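Local coordinates for protein Pab-dependent poly(a)-specific ribonuclease subunit PAN2 (Neurospora crassa, PDB 4CZX) that probably serves as the catalytic subunit of a deadenylase that shortens mRNA poly(A) tails, represented here by its N-terminal WD40 domain without the exonuclease domain, at residues A[192-197]-A[211-216]; A[152-157]-A[167-172]; A[186-191]-A[203-208]. All blocks are in the same frame, centred on the assembly; numbering follows the deposited sequence.

Contact 1 of 3, residues A[192-197]-A[211-216]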
loop_
_atom_site.group_PDB
_atom_site.type_symbol
_atom_site.label_atom_id
_atom_site.label_comp_id
_atom_site.label_asym_id
_atom_site.label_seq_id
_atom_site.Cartn_x
_atom_site.Cartn_y
_atom_site.Cartn_z
ATOM N N GLY A 192 32.154 -12.093 36.810
ATOM C CA GLY A 192 32.295 -10.775 37.388
ATOM C C GLY A 192 31.234 -9.742 37.035
ATOM O O GLY A 192 30.829 -8.973 37.900
ATOM N N ALA A 193 30.787 -9.706 35.778
ATOM C CA ALA A 193 29.840 -8.669 35.347
ATOM C C ALA A 193 28.710 -9.184 34.465
ATOM O O ALA A 193 27.629 -8.577 34.418
ATOM C CB ALA A 193 30.579 -7.557 34.609
ATOM N N PHE A 194 28.954 -10.258 33.722
ATOM C CA PHE A 194 27.913 -10.784 32.840
ATOM C C PHE A 194 28.029 -12.274 32.594
ATOM O O PHE A 194 29.094 -12.877 32.703
ATOM C CB PHE A 194 27.906 -10.063 31.477
ATOM C CG PHE A 194 29.085 -10.394 30.603
ATOM C CD1 PHE A 194 30.286 -9.693 30.744
ATOM C CD2 PHE A 194 28.998 -11.386 29.637
ATOM C CE1 PHE A 194 31.381 -9.995 29.943
ATOM C CE2 PHE A 194 30.084 -11.696 28.835
ATOM C CZ PHE A 194 31.284 -10.999 28.989
ATOM N N ILE A 195 26.894 -12.830 32.216
ATOM C CA ILE A 195 26.761 -14.216 31.821
ATOM C C ILE A 195 26.322 -14.193 30.364
ATOM O O ILE A 195 25.301 -13.605 30.043
ATOM C CB ILE A 195 25.750 -14.933 32.715
ATOM C CG1 ILE A 195 26.402 -15.212 34.083
ATOM C CG2 ILE A 195 25.266 -16.242 32.070
ATOM C CD1 ILE A 195 25.443 -15.620 35.164
ATOM N N ASN A 196 27.128 -14.778 29.484
ATOM C CA ASN A 196 26.811 -14.832 28.064
ATOM C C ASN A 196 25.935 -16.048 27.709
ATOM O O ASN A 196 25.291 -16.086 26.654
ATOM C CB ASN A 196 28.101 -14.869 27.239
ATOM C CG ASN A 196 27.855 -14.554 25.781
ATOM O OD1 ASN A 196 27.207 -13.564 25.465
ATOM N ND2 ASN A 196 28.340 -15.405 24.888
ATOM N N ASP A 197 25.928 -17.041 28.592
ATOM C CA ASP A 197 25.182 -18.272 28.350
ATOM C C ASP A 197 24.994 -19.052 29.644
ATOM O O ASP A 197 25.856 -19.043 30.529
ATOM C CB ASP A 197 25.901 -19.152 27.316
ATOM C CG ASP A 197 24.942 -20.117 26.591
ATOM O OD1 ASP A 197 23.750 -20.168 26.956
ATOM O OD2 ASP A 197 25.382 -20.807 25.644
ATOM N N SER A 211 34.212 -10.674 33.230
ATOM C CA SER A 211 34.405 -9.812 34.389
ATOM C C SER A 211 33.943 -8.368 34.204
ATOM O O SER A 211 33.710 -7.674 35.192
ATOM C CB SER A 211 35.888 -9.814 34.787
ATOM O OG SER A 211 36.295 -11.109 35.192
ATOM N N HIS A 212 33.828 -7.908 32.955
ATOM C CA HIS A 212 33.398 -6.527 32.694
ATOM C C HIS A 212 32.590 -6.406 31.424
ATOM O O HIS A 212 32.964 -6.962 30.391
ATOM C CB HIS A 212 34.592 -5.573 32.593
ATOM C CG HIS A 212 35.488 -5.614 33.790
ATOM N ND1 HIS A 212 36.694 -6.279 33.791
ATOM C CD2 HIS A 212 35.335 -5.106 35.036
ATOM C CE1 HIS A 212 37.262 -6.157 34.979
ATOM N NE2 HIS A 212 36.457 -5.448 35.752
ATOM N N ARG A 213 31.508 -5.643 31.497
ATOM C CA ARG A 213 30.764 -5.310 30.297
ATOM C C ARG A 213 31.536 -4.243 29.509
ATOM O O ARG A 213 32.471 -3.600 30.018
ATOM C CB ARG A 213 29.355 -4.837 30.637
ATOM C CG ARG A 213 28.433 -5.992 31.047
ATOM C CD ARG A 213 27.066 -5.508 31.498
ATOM N NE ARG A 213 26.245 -6.650 31.913
ATOM C CZ ARG A 213 25.436 -7.321 31.099
ATOM N NH1 ARG A 213 25.348 -6.964 29.834
ATOM N NH2 ARG A 213 24.726 -8.355 31.550
ATOM N N GLN A 214 31.145 -4.092 28.253
ATOM C CA GLN A 214 31.866 -3.260 27.297
ATOM C C GLN A 214 31.828 -1.781 27.662
ATOM O O GLN A 214 30.783 -1.253 28.061
ATOM C CB GLN A 214 31.264 -3.479 25.900
ATOM C CG GLN A 214 31.967 -2.730 24.783
ATOM C CD GLN A 214 31.291 -2.973 23.444
ATOM O OE1 GLN A 214 30.129 -3.394 23.381
ATOM N NE2 GLN A 214 32.003 -2.672 22.364
ATOM N N THR A 215 32.984 -1.123 27.533
ATOM C CA THR A 215 33.091 0.326 27.596
ATOM C C THR A 215 33.959 0.800 26.445
ATOM O O THR A 215 34.525 -0.028 25.727
ATOM C CB THR A 215 33.715 0.814 28.903
ATOM O OG1 THR A 215 35.129 0.576 28.854
ATOM C CG2 THR A 215 33.112 0.082 30.108
ATOM N N HIS A 216 34.100 2.114 26.263
ATOM C CA HIS A 216 35.007 2.552 25.214
ATOM C C HIS A 216 36.470 2.299 25.571
ATOM O O HIS A 216 37.325 2.383 24.696
ATOM C CB HIS A 216 34.791 4.036 24.841
ATOM C CG HIS A 216 35.342 5.024 25.822
ATOM N ND1 HIS A 216 34.601 5.516 26.876
ATOM C CD2 HIS A 216 36.540 5.658 25.881
ATOM C CE1 HIS A 216 35.319 6.400 27.545
ATOM N NE2 HIS A 216 36.504 6.503 26.963
HETATM O O HOH W 1 34.590 -13.205 35.324
HETATM O O HOH W 2 34.022 -7.684 38.284
HETATM O O HOH W 3 27.137 -5.998 34.940
#
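Phe194 CB covers one face of the Arg213 guanidinium, lying 3.5 Å above its plane and displaced toward the rim, with Arg213 NH2 as its closest atom at 3.6 Å. In the plane of the guanidinium, at its edge, sits a water that accepts from Arg213 NE and donates to Ala193 O at 2.7 Å. Arg213 NE also reaches Ala193 O directly, but only in a weak hydrogen bond of 3.5 Å with an angle of 141° at the hydrogen. The Phe194 ring meets His212 O at its edge, 3.5 Å from CE1. Its CG stands between the backbone N and the carbonyl carbon (chi1 71°), on the side of the 211-213 backbone; the side chain also packs on Ala220 and Leu222. An alanine here would keep CB against the guanidinium but would probably open a gap beside His212 O and strip Ala220 and Leu222 of their aromatic partner. Arg213 is extended from CG to NE, and its NH2 bonds to Asn170 O and forms a salt bridge with the sulfonate of a bound MES, probably from the crystallisation liquor.

Next to this, Ala193 CB presses on Ser211 O at 3.2 Å and on His212 CA. Gly192 lies so near 211-216 that a beta carbon on it would come within 2.7 Å of Ser211 CA, a clash. One water links Gly192 N to Ser211 OG, standing 2.7 Å from the hydroxyl. A second donates to Ser211 O and, weakly, to Gly192 O. Ala193 and Phe194 both face Gly210, which makes a classic beta bulge at the open end of the hairpin 194-200/204-210, within one four-stranded antiparallel blade of the WD40 beta-propeller.

Contact 2 of 3, residues A[152-157]-A[167-172]; sequences TQDQYS and AATNKG
Ser157 N donates to Ala168 O at 2.7 Å, nearly along the C=O axis and with 156° at the hydrogen; the same oxygen takes a CA-H...O contact from Tyr156. On the other side of the pair Tyr156-Thr169, Asn170 N donates to Gln155 O at 3.0 Å, an oxygen that Thr169 CA also approaches. Asn170 CG stands between its backbone N and carbonyl carbon (chi1 55°), on the Gln155 side. The amides of Gln155 and Asn170 cross with planes 49° apart; their direct side-chain link is a weak bond from Asn170 ND2 to Gln155 OE1 of 3.4 Å, while a water bridges Gln155 N and Asn170 OD1. Tyr156 and Thr169 form an antiparallel non-hydrogen-bonded pair in the hairpin 156-161/165-169, inside the predicted WD 4 repeat of the propeller. Beyond it a type I turn runs from Thr169 to Gly172, and Thr169 OG1, also bonded to Thr173, accepts from Lys171 N to form an ST turn. Ser157 OG rests on Asn170 CB at 3.6 Å and bonds to Trp132. Further in, Ala167 CB sits over one face of the Tyr156 ring, 3.4 Å from CE1; Thr169 CG2 lies 3.8 Å from that same CE1. Asn175 ND2 bonds both Tyr156 OH and Asp154 OD2.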
loop_
_atom_site.group_PDB
_atom_site.type_symbol
_atom_site.label_atom_id
_atom_site.label_comp_id
_atom_site.label_asym_id
_atom_site.label_seq_id
_atom_site.Cartn_x
_atom_site.Cartn_y
_atom_site.Cartn_z
ATOM N N THR A 152 10.834 -8.264 41.657
ATOM C CA THR A 152 12.165 -8.841 41.757
ATOM C C THR A 152 13.196 -7.735 41.948
ATOM O O THR A 152 13.101 -6.663 41.346
ATOM C CB THR A 152 12.521 -9.699 40.521
ATOM O OG1 THR A 152 13.825 -10.265 40.699
ATOM C CG2 THR A 152 12.496 -8.873 39.256
ATOM N N GLN A 153 14.169 -7.992 42.814
ATOM C CA GLN A 153 15.244 -7.039 43.031
ATOM C C GLN A 153 16.336 -7.244 41.996
ATOM O O GLN A 153 16.983 -6.292 41.557
ATOM C CB GLN A 153 15.804 -7.181 44.441
ATOM C CG GLN A 153 14.849 -6.705 45.514
ATOM C CD GLN A 153 15.572 -6.171 46.736
ATOM O OE1 GLN A 153 16.292 -6.903 47.421
ATOM N NE2 GLN A 153 15.392 -4.882 47.009
ATOM N N ASP A 154 16.524 -8.498 41.601
ATOM C CA ASP A 154 17.517 -8.843 40.595
ATOM C C ASP A 154 16.887 -8.897 39.207
ATOM O O ASP A 154 15.779 -9.404 39.036
ATOM C CB ASP A 154 18.183 -10.184 40.936
ATOM C CG ASP A 154 19.018 -10.114 42.210
ATOM O OD1 ASP A 154 19.804 -9.158 42.365
ATOM O OD2 ASP A 154 18.888 -11.018 43.062
ATOM N N GLN A 155 17.600 -8.369 38.219
ATOM C CA GLN A 155 17.140 -8.396 36.839
ATOM C C GLN A 155 17.831 -9.540 36.111
ATOM O O GLN A 155 18.997 -9.832 36.376
ATOM C CB GLN A 155 17.400 -7.050 36.161
ATOM C CG GLN A 155 16.693 -5.899 36.859
ATOM C CD GLN A 155 16.881 -4.583 36.146
ATOM O OE1 GLN A 155 17.625 -4.501 35.169
ATOM N NE2 GLN A 155 16.203 -3.541 36.626
ATOM N N TYR A 156 17.100 -10.209 35.220
ATOM C CA TYR A 156 17.573 -11.470 34.669
ATOM C C TYR A 156 17.832 -11.450 33.165
ATOM O O TYR A 156 17.061 -10.865 32.405
ATOM C CB TYR A 156 16.558 -12.580 35.000
ATOM C CG TYR A 156 16.455 -12.856 36.485
ATOM C CD1 TYR A 156 17.550 -13.332 37.193
ATOM C CD2 TYR A 156 15.274 -12.640 37.178
ATOM C CE1 TYR A 156 17.473 -13.589 38.557
ATOM C CE2 TYR A 156 15.181 -12.904 38.539
ATOM C CZ TYR A 156 16.294 -13.380 39.222
ATOM O OH TYR A 156 16.229 -13.637 40.570
ATOM N N SER A 157 18.895 -12.139 32.745
ATOM C CA SER A 157 19.173 -12.342 31.322
ATOM C C SER A 157 18.824 -13.743 30.809
ATOM O O SER A 157 18.630 -13.922 29.607
ATOM C CB SER A 157 20.649 -12.065 31.025
ATOM O OG SER A 157 20.980 -10.722 31.348
ATOM N N ALA A 167 18.485 -18.884 37.382
ATOM C CA ALA A 167 18.203 -17.526 36.948
ATOM C C ALA A 167 19.474 -16.692 36.889
ATOM O O ALA A 167 20.008 -16.298 37.925
ATOM C CB ALA A 167 17.194 -16.888 37.886
ATOM N N ALA A 168 19.948 -16.403 35.681
ATOM C CA ALA A 168 21.150 -15.580 35.531
ATOM C C ALA A 168 20.799 -14.096 35.523
ATOM O O ALA A 168 20.040 -13.631 34.673
ATOM C CB ALA A 168 21.896 -15.951 34.266
ATOM N N THR A 169 21.361 -13.362 36.479
ATOM C CA THR A 169 21.178 -11.926 36.541
ATOM C C THR A 169 22.049 -11.240 35.513
ATOM O O THR A 169 22.986 -11.830 34.974
ATOM C CB THR A 169 21.547 -11.349 37.914
ATOM O OG1 THR A 169 22.973 -11.250 38.010
ATOM C CG2 THR A 169 21.015 -12.229 39.028
ATOM N N ASN A 170 21.778 -9.965 35.272
ATOM C CA ASN A 170 22.596 -9.237 34.316
ATOM C C ASN A 170 23.877 -8.723 34.967
ATOM O O ASN A 170 24.608 -7.943 34.359
ATOM C CB ASN A 170 21.803 -8.091 33.681
ATOM C CG ASN A 170 21.196 -7.150 34.700
ATOM O OD1 ASN A 170 21.472 -7.241 35.893
ATOM N ND2 ASN A 170 20.378 -6.205 34.218
ATOM N N LYS A 171 24.159 -9.185 36.190
ATOM C CA LYS A 171 25.389 -8.802 36.894
ATOM C C LYS A 171 26.398 -9.950 36.982
ATOM O O LYS A 171 27.484 -9.783 37.548
ATOM C CB LYS A 171 25.094 -8.301 38.312
ATOM C CG LYS A 171 24.051 -7.205 38.424
ATOM C CD LYS A 171 24.466 -5.933 37.738
ATOM C CE LYS A 171 23.303 -4.944 37.703
ATOM N NZ LYS A 171 23.674 -3.644 37.067
ATOM N N GLY A 172 26.036 -11.113 36.452
ATOM C CA GLY A 172 26.942 -12.248 36.448
ATOM C C GLY A 172 26.725 -13.260 37.562
ATOM O O GLY A 172 27.481 -14.226 37.679
HETATM O O HOH W 4 20.345 -7.218 38.552
#

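Contact 3 of 3, residues A[186-191]-A[203-208]; sequences KQWQAH and DFIVTC
His191 carries CG beside its backbone N (chi1 -53°), and Thr207 holds OG1 between its own N and carbonyl carbon (chi1 63°); the two side chains run alongside in opposite senses, with His191 NE2 and Thr207 OG1 2.8 Å apart. They form a hydrogen bond in which either may be the donor. The carbonyl carbon of Cys208 lies 3.4 Å above one face of the imidazole, toward its rim. At the other ring nitrogen His191 ND1 bonds Asp223, so the ring is gripped at both nitrogens and its rotation is fixed. The Asp223-His191-Thr207 chain is consistent with the Asp-His-Ser/Thr part of the hydrogen-bonded tetrad known from WD40 blades. Gln189 NE2 donates to His191 O at 2.9 Å, from above the carbonyl plane.

Trp188 has CG anti to its backbone N (chi1 174°), toward 203-208. Its CZ3 touches Ile205 CG2 at 3.9 Å and meets Thr207 CG2 tip to tip at 4.0 Å. Ala190 CB lies over one face of the indole and 3.5 Å from Thr207 OG1. No backbone bond joins the segments: strand 184-189 is an outermost strand of one blade, and Trp188 of this strand, with Ala190 and His191 just after it, packs against strand 204-210 of the next, with Phe229 and Lys227 of strand 225-230 also touching Trp188.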
loop_
_atom_site.group_PDB
_atom_site.type_symbol
_atom_site.label_atom_id
_atom_site.label_comp_id
_atom_site.label_asym_id
_atom_site.label_seq_id
_atom_site.Cartn_x
_atom_site.Cartn_y
_atom_site.Cartn_z
ATOM N N LYS A 186 19.387 -19.837 46.856
ATOM C CA LYS A 186 20.840 -19.735 46.873
ATOM C C LYS A 186 21.317 -18.805 45.759
ATOM O O LYS A 186 20.750 -18.811 44.668
ATOM C CB LYS A 186 21.454 -21.126 46.711
ATOM C CG LYS A 186 22.955 -21.169 46.543
ATOM C CD LYS A 186 23.662 -21.053 47.873
ATOM C CE LYS A 186 24.967 -21.841 47.867
ATOM N NZ LYS A 186 25.706 -21.687 49.147
ATOM N N GLN A 187 22.336 -17.993 46.040
ATOM C CA GLN A 187 22.952 -17.156 45.017
ATOM C C GLN A 187 24.387 -17.622 44.759
ATOM O O GLN A 187 25.141 -17.889 45.703
ATOM C CB GLN A 187 22.915 -15.681 45.435
ATOM C CG GLN A 187 21.508 -15.193 45.780
ATOM C CD GLN A 187 21.400 -13.685 45.929
ATOM O OE1 GLN A 187 21.205 -13.174 47.033
ATOM N NE2 GLN A 187 21.500 -12.966 44.813
ATOM N N TRP A 188 24.748 -17.727 43.485
ATOM C CA TRP A 188 26.052 -18.223 43.073
ATOM C C TRP A 188 26.776 -17.159 42.254
ATOM O O TRP A 188 26.236 -16.658 41.269
ATOM C CB TRP A 188 25.870 -19.520 42.268
ATOM C CG TRP A 188 27.104 -20.104 41.642
ATOM C CD1 TRP A 188 28.345 -20.226 42.208
ATOM C CD2 TRP A 188 27.207 -20.656 40.326
ATOM N NE1 TRP A 188 29.212 -20.817 41.319
ATOM C CE2 TRP A 188 28.537 -21.091 40.157
ATOM C CE3 TRP A 188 26.300 -20.819 39.267
ATOM C CZ2 TRP A 188 28.984 -21.681 38.975
ATOM C CZ3 TRP A 188 26.747 -21.402 38.094
ATOM C CH2 TRP A 188 28.081 -21.821 37.956
ATOM N N GLN A 189 27.990 -16.803 42.662
ATOM C CA GLN A 189 28.761 -15.815 41.909
ATOM C C GLN A 189 29.482 -16.505 40.756
ATOM O O GLN A 189 30.536 -17.105 40.945
ATOM C CB GLN A 189 29.766 -15.097 42.808
ATOM C CG GLN A 189 30.462 -13.955 42.105
ATOM C CD GLN A 189 29.548 -12.777 41.908
ATOM O OE1 GLN A 189 28.978 -12.261 42.868
ATOM N NE2 GLN A 189 29.386 -12.347 40.659
ATOM N N ALA A 190 28.909 -16.433 39.562
ATOM C CA ALA A 190 29.468 -17.166 38.433
ATOM C C ALA A 190 30.558 -16.362 37.736
ATOM O O ALA A 190 31.691 -16.823 37.604
ATOM C CB ALA A 190 28.365 -17.548 37.451
ATOM N N HIS A 191 30.223 -15.159 37.285
ATOM C CA HIS A 191 31.202 -14.317 36.608
ATOM C C HIS A 191 31.143 -12.891 37.140
ATOM O O HIS A 191 30.213 -12.527 37.852
ATOM C CB HIS A 191 30.968 -14.352 35.093
ATOM C CG HIS A 191 30.928 -15.740 34.533
ATOM N ND1 HIS A 191 32.026 -16.346 33.960
ATOM C CD2 HIS A 191 29.925 -16.652 34.483
ATOM C CE1 HIS A 191 31.700 -17.570 33.577
ATOM N NE2 HIS A 191 30.432 -17.781 33.886
ATOM N N ASP A 203 21.242 -32.044 37.514
ATOM C CA ASP A 203 22.377 -32.140 38.437
ATOM C C ASP A 203 23.392 -30.990 38.371
ATOM O O ASP A 203 24.210 -30.841 39.288
ATOM C CB ASP A 203 23.131 -33.452 38.218
ATOM C CG ASP A 203 22.293 -34.667 38.557
ATOM O OD1 ASP A 203 21.319 -34.536 39.336
ATOM O OD2 ASP A 203 22.624 -35.754 38.043
ATOM N N PHE A 204 23.369 -30.195 37.303
ATOM C CA PHE A 204 24.382 -29.153 37.126
ATOM C C PHE A 204 23.856 -27.831 36.590
ATOM O O PHE A 204 22.860 -27.790 35.867
ATOM C CB PHE A 204 25.482 -29.624 36.165
ATOM C CG PHE A 204 26.183 -30.880 36.603
ATOM C CD1 PHE A 204 27.232 -30.827 37.509
ATOM C CD2 PHE A 204 25.803 -32.109 36.094
ATOM C CE1 PHE A 204 27.878 -32.001 37.910
ATOM C CE2 PHE A 204 26.445 -33.280 36.495
ATOM C CZ PHE A 204 27.484 -33.215 37.396
ATOM N N ILE A 205 24.550 -26.752 36.946
ATOM C CA ILE A 205 24.495 -25.514 36.174
ATOM C C ILE A 205 25.853 -25.266 35.531
ATOM O O ILE A 205 26.892 -25.516 36.153
ATOM C CB ILE A 205 24.143 -24.284 37.025
ATOM C CG1 ILE A 205 23.024 -24.594 38.019
ATOM C CG2 ILE A 205 23.802 -23.084 36.113
ATOM C CD1 ILE A 205 22.735 -23.433 38.955
ATOM N N VAL A 206 25.844 -24.787 34.289
ATOM C CA VAL A 206 27.073 -24.364 33.631
ATOM C C VAL A 206 26.868 -22.982 33.005
ATOM O O VAL A 206 25.809 -22.686 32.446
ATOM C CB VAL A 206 27.540 -25.376 32.557
ATOM C CG1 VAL A 206 28.194 -26.593 33.203
ATOM C CG2 VAL A 206 26.370 -25.782 31.636
ATOM N N THR A 207 27.870 -22.113 33.127
ATOM C CA THR A 207 27.746 -20.773 32.564
ATOM C C THR A 207 29.007 -20.324 31.858
ATOM O O THR A 207 30.113 -20.789 32.172
ATOM C CB THR A 207 27.411 -19.696 33.632
ATOM O OG1 THR A 207 28.489 -19.602 34.575
ATOM C CG2 THR A 207 26.095 -20.010 34.348
ATOM N N CYS A 208 28.815 -19.415 30.907
ATOM C CA CYS A 208 29.898 -18.672 30.277
ATOM C C CYS A 208 29.687 -17.187 30.559
ATOM O O CYS A 208 28.557 -16.731 30.637
ATOM C CB CYS A 208 29.921 -18.914 28.766
ATOM S SG CYS A 208 30.108 -20.634 28.296
#

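In the fold
From the N terminus, contact 2 comes first: it closes the short hairpin 156-161/165-169 and is complete before the others begin. The chain runs through strand 173-177 and opens contact 3 on strand 184-189, the last of that blade, then passes to the next blade and opens contact 1 at 192-197. The two cross: 203-208 closes contact 3, and 211-216 closes contact 1. Contact 3 ties one blade to the next, whereas contact 1 lies at the open end of the hairpin 194-200/204-210. Gly172 O, bonded by His191 N, joins contact 2 to contact 3. Ile195 of contact 1 packs on Ala168 of contact 2, while Asn196 and Asp197 bond the backbone of Cys208 in contact 3.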